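Local coordinates for bifunctional protein PutA (Bdellovibrio bacteriovorus, PDB 5UR2), which probably converts L-proline to L-glutamate in two steps, pairing a flavin-dependent proline dehydrogenase with an NAD-dependent L-glutamate gamma-semialdehyde dehydrogenase, at residues Ser8-Arg13 and Met364-Lys369; Lys137-Val142 and Arg399-Ala404; Ala353-Arg358 and Gly384-Ile389. One frame throughout, in Å; residues are numbered along the deposited sequence.

How the contacts relate
The three contacts run from the outside of the proline dehydrogenase barrel to its flavin site, and their chemistry changes accordingly. Contact 1, partly buried, joins helix 6-22 to helix 357-369, with a leucine between two polar side-chain pairs. Contact 2 is buried and built on backbone hydrogen bonds between the first and last barrel strands. Contact 3, also buried, has no hydrogen bond between its segments; Ser354, His355 and Asn356 turn polar groups to the cofactor, which contact 2 also touches. Contacts 1 and 3 share helix 357-369 and meet where Ile10 CG2 lies 3.5 Å from Arg358 NH1. The centres of contacts 2 and 3 are about 13 Å apart, and helix 387-395 leads into strand 400-406.

Contact 1: residues Ser8-Arg13 and Met364-Lys369; sequences SQIVSR and MLYAEK
The guanidinium of Arg13 has the methyl CD2 of Leu365 over the centre of one face, 3.8 Å above the plane, and Glu368 OE2 at its edge, near the plane. Arginine and glutamate meet tip to tip in an end-on salt bridge in which each terminal nitrogen takes its own oxygen. Arg13 NH1 gives a nearly straight bond (172°) to Glu368 OE2 at 2.7 Å. The second bond, from Arg13 NH2 to Glu368 OE1 at 3.0 Å, is more bent, with OE1 tilted from the guanidinium plane; the two flat groups are turned 37° apart. Both oxygens are met on their syn sides. Nearer the backbone, Arg13 CB rests 3.6 Å from Leu365 CD2; beyond it the chain bends to bring the guanidinium over the same methyl. The other flat group, the Tyr366 ring, is approached obliquely by Ile10 CD1, which lies 3.8 Å from Tyr366 OH; that hydroxyl is hydrogen-bonded to Glu335.

Between the polar pairs Leu365 does the filling. Its CB lies 3.8 Å from Ile10 CG1 as the two side chains slide past each other in opposite directions, and its CD1 reaches toward Gln9. Beyond it Lys369 crosses Gln9 at about a right angle and donates from NZ to Gln9 OE1 at 3.0 Å, while Gln9 NE2 bonds to Asp5. Helix 6-22 thus packs across helix 357-369 on the outside of the barrel, and Tyr398, in the loop leading to strand 400-406, touches Arg13, Met364 and Glu368.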
# COMPACT_ATOMS: atom_id res chain seq x y z
N SER B 8 53.09 9.48 27.85
CA SER B 8 53.41 8.84 29.12
C SER B 8 53.48 9.84 30.26
O SER B 8 53.14 9.50 31.40
CB SER B 8 54.73 8.07 29.01
OG SER B 8 55.75 8.75 29.71
N GLN B 9 53.95 11.06 30.00
CA GLN B 9 54.00 12.06 31.08
C GLN B 9 52.61 12.58 31.43
O GLN B 9 52.33 12.89 32.59
CB GLN B 9 54.90 13.22 30.69
CG GLN B 9 56.28 12.80 30.22
CD GLN B 9 57.22 13.98 30.01
OE1 GLN B 9 57.19 14.95 30.77
NE2 GLN B 9 58.06 13.89 28.99
N ILE B 10 51.73 12.68 30.43
CA ILE B 10 50.35 13.07 30.71
C ILE B 10 49.66 12.01 31.57
O ILE B 10 49.02 12.32 32.58
CB ILE B 10 49.60 13.35 29.40
CG1 ILE B 10 50.20 14.59 28.74
CG2 ILE B 10 48.11 13.54 29.65
CD1 ILE B 10 49.69 14.86 27.36
N VAL B 11 49.82 10.73 31.19
CA VAL B 11 49.23 9.65 31.99
C VAL B 11 49.71 9.72 33.43
O VAL B 11 48.93 9.50 34.37
CB VAL B 11 49.54 8.28 31.35
CG1 VAL B 11 49.21 7.14 32.32
CG2 VAL B 11 48.75 8.11 30.08
N SER B 12 51.00 10.02 33.64
CA SER B 12 51.53 10.13 34.99
C SER B 12 50.85 11.25 35.77
O SER B 12 50.55 11.09 36.96
CB SER B 12 53.05 10.36 34.95
OG SER B 12 53.69 9.24 34.37
N ARG B 13 50.65 12.41 35.14
CA ARG B 13 50.00 13.51 35.84
C ARG B 13 48.57 13.15 36.22
O ARG B 13 48.11 13.47 37.32
CB ARG B 13 50.03 14.78 34.99
CG ARG B 13 49.37 15.96 35.66
CD ARG B 13 50.09 16.30 36.94
NE ARG B 13 51.53 16.43 36.73
CZ ARG B 13 52.14 17.56 36.38
NH1 ARG B 13 51.43 18.68 36.23
NH2 ARG B 13 53.46 17.57 36.20
N MET B 364 47.89 20.68 31.66
CA MET B 364 48.96 21.00 32.60
C MET B 364 50.32 20.74 31.98
O MET B 364 51.24 21.56 32.12
CB MET B 364 48.82 20.18 33.88
CG MET B 364 47.64 20.55 34.76
SD MET B 364 47.47 19.40 36.13
CE MET B 364 46.03 20.08 36.93
N LEU B 365 50.47 19.59 31.32
CA LEU B 365 51.76 19.21 30.75
C LEU B 365 52.12 20.11 29.58
O LEU B 365 53.26 20.60 29.48
CB LEU B 365 51.73 17.74 30.32
CG LEU B 365 52.38 16.76 31.29
CD1 LEU B 365 53.87 17.01 31.39
CD2 LEU B 365 51.74 16.93 32.65
N TYR B 366 51.15 20.37 28.69
CA TYR B 366 51.40 21.25 27.55
C TYR B 366 51.85 22.62 28.03
O TYR B 366 52.77 23.22 27.46
CB TYR B 366 50.13 21.36 26.69
CG TYR B 366 49.68 20.07 26.02
CD1 TYR B 366 50.59 19.10 25.60
CD2 TYR B 366 48.33 19.81 25.85
CE1 TYR B 366 50.15 17.90 24.99
CE2 TYR B 366 47.88 18.62 25.26
CZ TYR B 366 48.79 17.68 24.83
OH TYR B 366 48.31 16.51 24.24
N ALA B 367 51.24 23.11 29.12
CA ALA B 367 51.71 24.36 29.71
C ALA B 367 53.14 24.21 30.24
O ALA B 367 53.97 25.10 30.06
CB ALA B 367 50.77 24.82 30.82
N GLU B 368 53.44 23.08 30.88
CA GLU B 368 54.76 22.92 31.49
C GLU B 368 55.85 22.77 30.43
O GLU B 368 56.95 23.29 30.61
CB GLU B 368 54.78 21.73 32.44
CG GLU B 368 54.06 22.01 33.75
CD GLU B 368 53.75 20.77 34.56
OE1 GLU B 368 54.39 19.72 34.32
OE2 GLU B 368 52.86 20.85 35.44
N LYS B 369 55.56 22.08 29.33
CA LYS B 369 56.55 21.96 28.27
C LYS B 369 56.86 23.30 27.63
O LYS B 369 57.93 23.45 27.03
CB LYS B 369 56.08 20.96 27.22
CG LYS B 369 56.03 19.51 27.71
CD LYS B 369 57.38 19.02 28.23
CE LYS B 369 57.34 17.58 28.75
NZ LYS B 369 58.62 17.15 29.40

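Contact 2: residues Lys137-Val142 and Arg399-Ala404; sequences KMTFTV and RMREYA. With P5F (N-propargylglycine-modified flavin adenine dinucleotide), chain F.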
# COMPACT_ATOMS: atom_id res chain seq x y z
N LYS B 137 39.47 29.20 48.24
CA LYS B 137 40.44 29.41 47.16
C LYS B 137 39.86 29.14 45.77
O LYS B 137 40.58 28.67 44.89
CB LYS B 137 41.69 28.56 47.35
CG LYS B 137 42.40 28.64 48.68
CD LYS B 137 42.75 30.06 49.02
CE LYS B 137 43.94 30.05 49.95
NZ LYS B 137 45.14 29.54 49.21
N MET B 138 38.59 29.47 45.56
CA MET B 138 37.96 29.34 44.25
C MET B 138 37.24 30.64 43.91
O MET B 138 36.59 31.24 44.78
CB MET B 138 36.92 28.19 44.22
CG MET B 138 37.49 26.79 44.39
SD MET B 138 36.24 25.49 44.22
CE MET B 138 35.17 25.78 45.63
N THR B 139 37.34 31.06 42.65
CA THR B 139 36.57 32.22 42.21
C THR B 139 35.37 31.73 41.40
O THR B 139 35.01 30.55 41.45
CB THR B 139 37.48 33.20 41.45
OG1 THR B 139 36.70 34.32 41.00
CG2 THR B 139 38.14 32.54 40.26
N PHE B 140 34.73 32.63 40.66
CA PHE B 140 33.42 32.35 40.10
C PHE B 140 33.24 33.14 38.81
O PHE B 140 33.94 34.12 38.55
CB PHE B 140 32.31 32.71 41.10
CG PHE B 140 32.23 34.19 41.41
CD1 PHE B 140 31.50 35.06 40.57
CD2 PHE B 140 32.88 34.72 42.51
CE1 PHE B 140 31.43 36.42 40.85
CE2 PHE B 140 32.82 36.09 42.80
CZ PHE B 140 32.10 36.93 41.98
N THR B 141 32.25 32.73 38.03
CA THR B 141 31.68 33.58 36.99
C THR B 141 30.17 33.43 37.12
O THR B 141 29.66 32.31 37.18
CB THR B 141 32.17 33.23 35.58
OG1 THR B 141 31.61 34.16 34.64
CG2 THR B 141 31.81 31.80 35.16
N VAL B 142 29.46 34.58 37.25
CA VAL B 142 28.02 34.56 37.50
C VAL B 142 27.25 34.60 36.18
O VAL B 142 27.57 35.39 35.28
CB VAL B 142 27.60 35.73 38.42
CG1 VAL B 142 26.10 35.77 38.52
CG2 VAL B 142 28.18 35.54 39.80
N ARG B 399 44.48 28.01 39.69
CA ARG B 399 43.33 28.89 39.83
C ARG B 399 42.08 28.21 39.27
O ARG B 399 42.05 27.83 38.09
CB ARG B 399 43.59 30.20 39.10
CG ARG B 399 42.47 31.20 39.26
CD ARG B 399 42.92 32.61 38.90
NE ARG B 399 43.19 32.77 37.48
CZ ARG B 399 44.41 32.74 36.95
NH1 ARG B 399 45.48 32.56 37.72
NH2 ARG B 399 44.56 32.91 35.64
N MET B 400 41.04 28.08 40.10
CA MET B 400 39.81 27.39 39.75
C MET B 400 38.65 28.38 39.81
O MET B 400 38.48 29.08 40.82
CB MET B 400 39.54 26.21 40.69
CG MET B 400 38.14 25.59 40.54
SD MET B 400 37.83 24.77 38.95
CE MET B 400 39.23 23.63 38.98
N ARG B 401 37.86 28.42 38.74
CA ARG B 401 36.71 29.30 38.65
C ARG B 401 35.45 28.46 38.48
O ARG B 401 35.39 27.63 37.57
CB ARG B 401 36.85 30.29 37.48
CG ARG B 401 35.69 31.26 37.37
CD ARG B 401 35.89 32.29 36.23
NE ARG B 401 37.22 32.88 36.27
CZ ARG B 401 37.56 33.92 37.04
NH1 ARG B 401 36.66 34.48 37.83
NH2 ARG B 401 38.80 34.38 37.02
N GLU B 402 34.46 28.68 39.34
CA GLU B 402 33.21 27.94 39.28
C GLU B 402 32.18 28.73 38.49
O GLU B 402 31.91 29.90 38.80
CB GLU B 402 32.66 27.66 40.68
CG GLU B 402 33.32 26.53 41.42
CD GLU B 402 32.55 26.18 42.68
OE1 GLU B 402 32.53 27.04 43.58
OE2 GLU B 402 31.99 25.06 42.77
N TYR B 403 31.59 28.08 37.49
CA TYR B 403 30.42 28.61 36.81
C TYR B 403 29.25 28.66 37.79
O TYR B 403 28.84 27.64 38.34
CB TYR B 403 30.09 27.74 35.61
CG TYR B 403 29.05 28.31 34.71
CD1 TYR B 403 29.36 29.32 33.80
CD2 TYR B 403 27.74 27.84 34.75
CE1 TYR B 403 28.38 29.85 32.96
CE2 TYR B 403 26.76 28.36 33.93
CZ TYR B 403 27.08 29.36 33.03
OH TYR B 403 26.10 29.88 32.21
N ALA B 404 28.71 29.86 38.01
CA ALA B 404 27.79 30.11 39.11
C ALA B 404 26.42 30.52 38.58
O ALA B 404 26.15 31.72 38.38
CB ALA B 404 28.36 31.19 40.03
PA P5F F . 33.74 15.06 29.04
O1A P5F F . 35.28 14.77 28.96
O2A P5F F . 32.88 13.99 29.47
O5B P5F F . 33.09 15.44 27.73
C5B P5F F . 31.70 15.39 27.46
C4B P5F F . 31.43 16.17 26.17
O4B P5F F . 31.85 15.50 25.01
C3B P5F F . 30.00 16.53 25.88
O3B P5F F . 29.56 17.60 26.62
C2B P5F F . 30.03 16.82 24.43
O2B P5F F . 30.50 18.11 24.24
C1B P5F F . 31.04 15.86 23.92
N9A P5F F . 30.49 14.65 23.37
C8A P5F F . 29.66 13.73 23.99
N7A P5F F . 29.39 12.74 23.12
C5A P5F F . 30.05 12.98 21.91
C6A P5F F . 30.12 12.32 20.69
N6A P5F F . 29.43 11.09 20.47
N1A P5F F . 30.85 12.84 19.68
C2A P5F F . 31.53 14.00 19.83
N3A P5F F . 31.46 14.68 21.01
C4A P5F F . 30.75 14.21 22.05
N1 P5F F . 29.12 24.53 26.68
C2 P5F F . 28.78 25.34 25.53
O2 P5F F . 28.47 24.69 24.36
N3 P5F F . 28.77 26.77 25.61
C4 P5F F . 29.09 27.46 26.81
O4 P5F F . 29.06 28.86 26.81
C4X P5F F . 29.44 26.61 28.02
N5 P5F F . 29.65 27.20 29.34
C5X P5F F . 30.40 26.38 30.31
C6 P5F F . 31.14 27.04 31.43
C7 P5F F . 31.93 26.26 32.31
C7M P5F F . 32.68 26.93 33.44
C8 P5F F . 32.03 24.84 32.13
C8M P5F F . 32.86 23.98 33.05
C9 P5F F . 31.33 24.21 31.07
C9A P5F F . 30.50 25.03 30.15
N10 P5F F . 29.80 24.37 29.04
C10 P5F F . 29.44 25.21 27.92
C1' P5F F . 29.62 22.90 28.95
C2' P5F F . 30.85 22.20 28.36
O2' P5F F . 30.96 22.54 27.04
C3' P5F F . 30.85 20.68 28.49
O3' P5F F . 29.77 20.18 27.79
C4' P5F F . 30.74 20.15 29.92
O4' P5F F . 31.32 21.10 30.75
C5' P5F F . 31.29 18.73 30.14
O5' P5F F . 32.49 18.46 29.43
P P5F F . 33.76 17.64 30.01
O1P P5F F . 35.19 17.99 29.43
O2P P5F F . 33.53 17.83 31.55
O3P P5F F . 33.23 16.09 29.99
C21 P5F F . 27.17 27.96 29.65
C22 P5F F . 28.48 27.67 29.52
C23 P5F F . 26.45 28.87 28.64
O HOH W 1 41.91 28.29 42.71
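The methyl CG2 of Thr139 sits over one face of the Arg401 guanidinium, 3.4 Å above its plane and offset toward the rim. A bend at chi3 (-47°) turns NE out of an otherwise extended chain. Arg401 NH1 then donates to Phe140 O at 2.8 Å; the oxygen is in the guanidinium plane, whereas the nitrogen stands 42° above the carbonyl plane. Arg401 NE pairs with Glu378, so the buried charge is held from another direction as well.

On this same face of the sheet Thr141 CG2 nestles beside Tyr403, 3.7 Å from ring atom CD1. The ring continues toward the modified flavin: Tyr403 CB leans on the methyl C7M, and Tyr403 OH, hydrogen-bonded to Lys198, approaches C21 of the inactivator to 3.4 Å.

The reverse face is filled differently. Met138 and Met400 lie side by side, pointing the same way, with their CG atoms 4.1 Å apart. Met138 then bends at chi3 and brings CE within 3.6 Å of Glu402 OE1, while Glu402 OE2 forms a salt bridge with Lys390. Farther along, Ala404 puts its CB 3.3 Å from Thr141 O, the carbonyl that its own N binds. Helices 123-135 and 387-395 pack over this side.

Between the two faces runs parallel pairing from Thr139 to Ala404, as in the bond from Glu402 N to Thr139 O (2.9 Å), and a water bridges Lys137 O to Met400 N at one end of the contact. Strands 138-144 and 400-406 are the first and eighth of a parallel barrel. Their pairing is the seam that closes the TIM barrel of proline dehydrogenase, with Tyr403 at its flavin site.

Contact 3: residues Ala353-Arg358 and Gly384-Ile389; sequences ASHNVR and GMAEPI. With P5F (N-propargylglycine-modified flavin adenine dinucleotide), chain F.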
# COMPACT_ATOMS: atom_id res chain seq x y z
N ALA B 353 37.86 24.80 30.58
CA ALA B 353 36.64 24.38 31.24
C ALA B 353 36.43 22.90 30.96
O ALA B 353 36.13 22.52 29.83
CB ALA B 353 35.45 25.20 30.73
N SER B 354 36.62 22.06 31.98
CA SER B 354 36.44 20.63 31.82
C SER B 354 36.51 19.95 33.18
O SER B 354 37.29 20.36 34.04
CB SER B 354 37.51 20.01 30.91
OG SER B 354 37.29 18.62 30.77
N HIS B 355 35.71 18.89 33.34
CA HIS B 355 35.79 18.03 34.52
C HIS B 355 36.57 16.74 34.27
O HIS B 355 36.63 15.88 35.16
CB HIS B 355 34.38 17.69 35.03
CG HIS B 355 33.48 18.88 35.14
ND1 HIS B 355 32.68 19.31 34.10
CD2 HIS B 355 33.27 19.74 36.16
CE1 HIS B 355 32.01 20.38 34.49
NE2 HIS B 355 32.34 20.66 35.73
N ASN B 356 37.18 16.61 33.10
CA ASN B 356 37.84 15.38 32.66
C ASN B 356 39.30 15.41 33.08
O ASN B 356 40.04 16.31 32.67
CB ASN B 356 37.67 15.29 31.14
CG ASN B 356 38.31 14.07 30.51
OD1 ASN B 356 39.37 13.62 30.91
ND2 ASN B 356 37.66 13.54 29.47
N VAL B 357 39.72 14.44 33.91
CA VAL B 357 41.08 14.45 34.45
C VAL B 357 42.12 14.28 33.34
O VAL B 357 43.19 14.90 33.40
CB VAL B 357 41.24 13.37 35.55
CG1 VAL B 357 42.71 13.19 35.92
CG2 VAL B 357 40.47 13.77 36.79
N ARG B 358 41.83 13.47 32.32
CA ARG B 358 42.72 13.37 31.16
C ARG B 358 42.94 14.74 30.51
O ARG B 358 44.09 15.18 30.34
CB ARG B 358 42.17 12.38 30.14
CG ARG B 358 42.72 12.56 28.71
CD ARG B 358 44.20 12.19 28.59
NE ARG B 358 44.82 12.78 27.40
CZ ARG B 358 45.97 12.37 26.86
NH1 ARG B 358 46.63 11.35 27.40
NH2 ARG B 358 46.47 12.98 25.79
N GLY B 384 28.90 22.72 41.93
CA GLY B 384 28.31 21.46 42.36
C GLY B 384 28.78 20.22 41.63
O GLY B 384 28.41 19.11 42.04
N MET B 385 29.59 20.35 40.58
CA MET B 385 30.07 19.22 39.79
C MET B 385 31.50 18.89 40.18
O MET B 385 32.30 19.79 40.48
CB MET B 385 30.03 19.53 38.29
CG MET B 385 28.69 19.39 37.64
SD MET B 385 28.10 17.70 37.80
CE MET B 385 29.31 16.89 36.80
N ALA B 386 31.83 17.60 40.20
CA ALA B 386 33.22 17.14 40.27
C ALA B 386 33.93 17.68 41.51
O ALA B 386 35.10 18.06 41.46
CB ALA B 386 33.99 17.53 39.01
N GLU B 387 33.22 17.70 42.64
CA GLU B 387 33.80 18.15 43.90
C GLU B 387 35.15 17.52 44.24
O GLU B 387 36.07 18.26 44.64
CB GLU B 387 32.79 17.90 45.03
CG GLU B 387 31.71 18.96 45.10
CD GLU B 387 32.29 20.35 45.05
OE1 GLU B 387 33.16 20.64 45.91
OE2 GLU B 387 31.90 21.14 44.15
N PRO B 388 35.35 16.20 44.12
CA PRO B 388 36.68 15.66 44.47
C PRO B 388 37.77 16.14 43.54
O PRO B 388 38.90 16.39 43.99
CB PRO B 388 36.48 14.14 44.37
CG PRO B 388 35.02 13.93 44.33
CD PRO B 388 34.44 15.14 43.68
N ILE B 389 37.46 16.30 42.25
CA ILE B 389 38.45 16.77 41.29
C ILE B 389 38.74 18.25 41.49
O ILE B 389 39.90 18.68 41.52
CB ILE B 389 37.97 16.48 39.86
CG1 ILE B 389 37.45 15.04 39.82
CG2 ILE B 389 39.11 16.69 38.90
CD1 ILE B 389 36.93 14.59 38.47
PA P5F F . 33.74 15.06 29.04
O1A P5F F . 35.28 14.77 28.96
O2A P5F F . 32.88 13.99 29.47
O5B P5F F . 33.09 15.44 27.73
C5B P5F F . 31.70 15.39 27.46
C4B P5F F . 31.43 16.17 26.17
O4B P5F F . 31.85 15.50 25.01
C3B P5F F . 30.00 16.53 25.88
O3B P5F F . 29.56 17.60 26.62
C2B P5F F . 30.03 16.82 24.43
O2B P5F F . 30.50 18.11 24.24
C1B P5F F . 31.04 15.86 23.92
N9A P5F F . 30.49 14.65 23.37
C8A P5F F . 29.66 13.73 23.99
N7A P5F F . 29.39 12.74 23.12
C5A P5F F . 30.05 12.98 21.91
C6A P5F F . 30.12 12.32 20.69
N6A P5F F . 29.43 11.09 20.47
N1A P5F F . 30.85 12.84 19.68
C2A P5F F . 31.53 14.00 19.83
N3A P5F F . 31.46 14.68 21.01
C4A P5F F . 30.75 14.21 22.05
N1 P5F F . 29.12 24.53 26.68
C2 P5F F . 28.78 25.34 25.53
O2 P5F F . 28.47 24.69 24.36
N3 P5F F . 28.77 26.77 25.61
C4 P5F F . 29.09 27.46 26.81
O4 P5F F . 29.06 28.86 26.81
C4X P5F F . 29.44 26.61 28.02
N5 P5F F . 29.65 27.20 29.34
C5X P5F F . 30.40 26.38 30.31
C6 P5F F . 31.14 27.04 31.43
C7 P5F F . 31.93 26.26 32.31
C7M P5F F . 32.68 26.93 33.44
C8 P5F F . 32.03 24.84 32.13
C8M P5F F . 32.86 23.98 33.05
C9 P5F F . 31.33 24.21 31.07
C9A P5F F . 30.50 25.03 30.15
N10 P5F F . 29.80 24.37 29.04
C10 P5F F . 29.44 25.21 27.92
C1' P5F F . 29.62 22.90 28.95
C2' P5F F . 30.85 22.20 28.36
O2' P5F F . 30.96 22.54 27.04
C3' P5F F . 30.85 20.68 28.49
O3' P5F F . 29.77 20.18 27.79
C4' P5F F . 30.74 20.15 29.92
O4' P5F F . 31.32 21.10 30.75
C5' P5F F . 31.29 18.73 30.14
O5' P5F F . 32.49 18.46 29.43
P P5F F . 33.76 17.64 30.01
O1P P5F F . 35.19 17.99 29.43
O2P P5F F . 33.53 17.83 31.55
O3P P5F F . 33.23 16.09 29.99
C21 P5F F . 27.17 27.96 29.65
C22 P5F F . 28.48 27.67 29.52
C23 P5F F . 26.45 28.87 28.64
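His355 meets Met385 and Ala386 with the NE2–CD2 side of its imidazole, and here the packing is close; the Met385 side chain crosses it at about a right angle. Met385 CB lies 3.6 Å from His355 NE2 and Ala386 CB 3.7 Å from His355 CD2, both approaching obliquely to the ring. A chi1 of -48° sets CG beside the backbone N and a chi2 of 89° turns the ring; ND1 donates to O2P of the cofactor at 3.1 Å, an oxygen in the plane of the ring. The backbone N of His355 binds the same O2P, while NE2 is hydrogen-bonded to the backbone N of Leu382. Bonded through both nitrogens, the imidazole has its rotation fixed.

Next to it the apolar contact is Ile389 CG2 with Val357 CG2 (3.9 Å), while Ile389 CD1 lies 3.6 Å from the carbonyl His355 O. Trp429 touches Val357, and Leu430 touches Met385 and Ile389, so helix 429-434 helps enclose this side.

The contact is looser toward Gly384 and Glu387. Both are partly exposed, and neither meets segment 353-358; Glu387 forms a salt bridge with Lys390.

Ser354, His355 and Asn356 bind the cofactor's phosphates where strand 349-353 gives way to its helix. Ser354 OG donates to O1P at 2.6 Å and accepts from Asn356 N, forming an ST turn. Asn356 ND2 reaches O1A at 2.7 Å in a nearly straight bond (169°), and its OD1 caps helix 357-369 by accepting from Thr359 N. This is the phosphate-binding end of a TIM-barrel flavin site, backed by the start of helix 387-395.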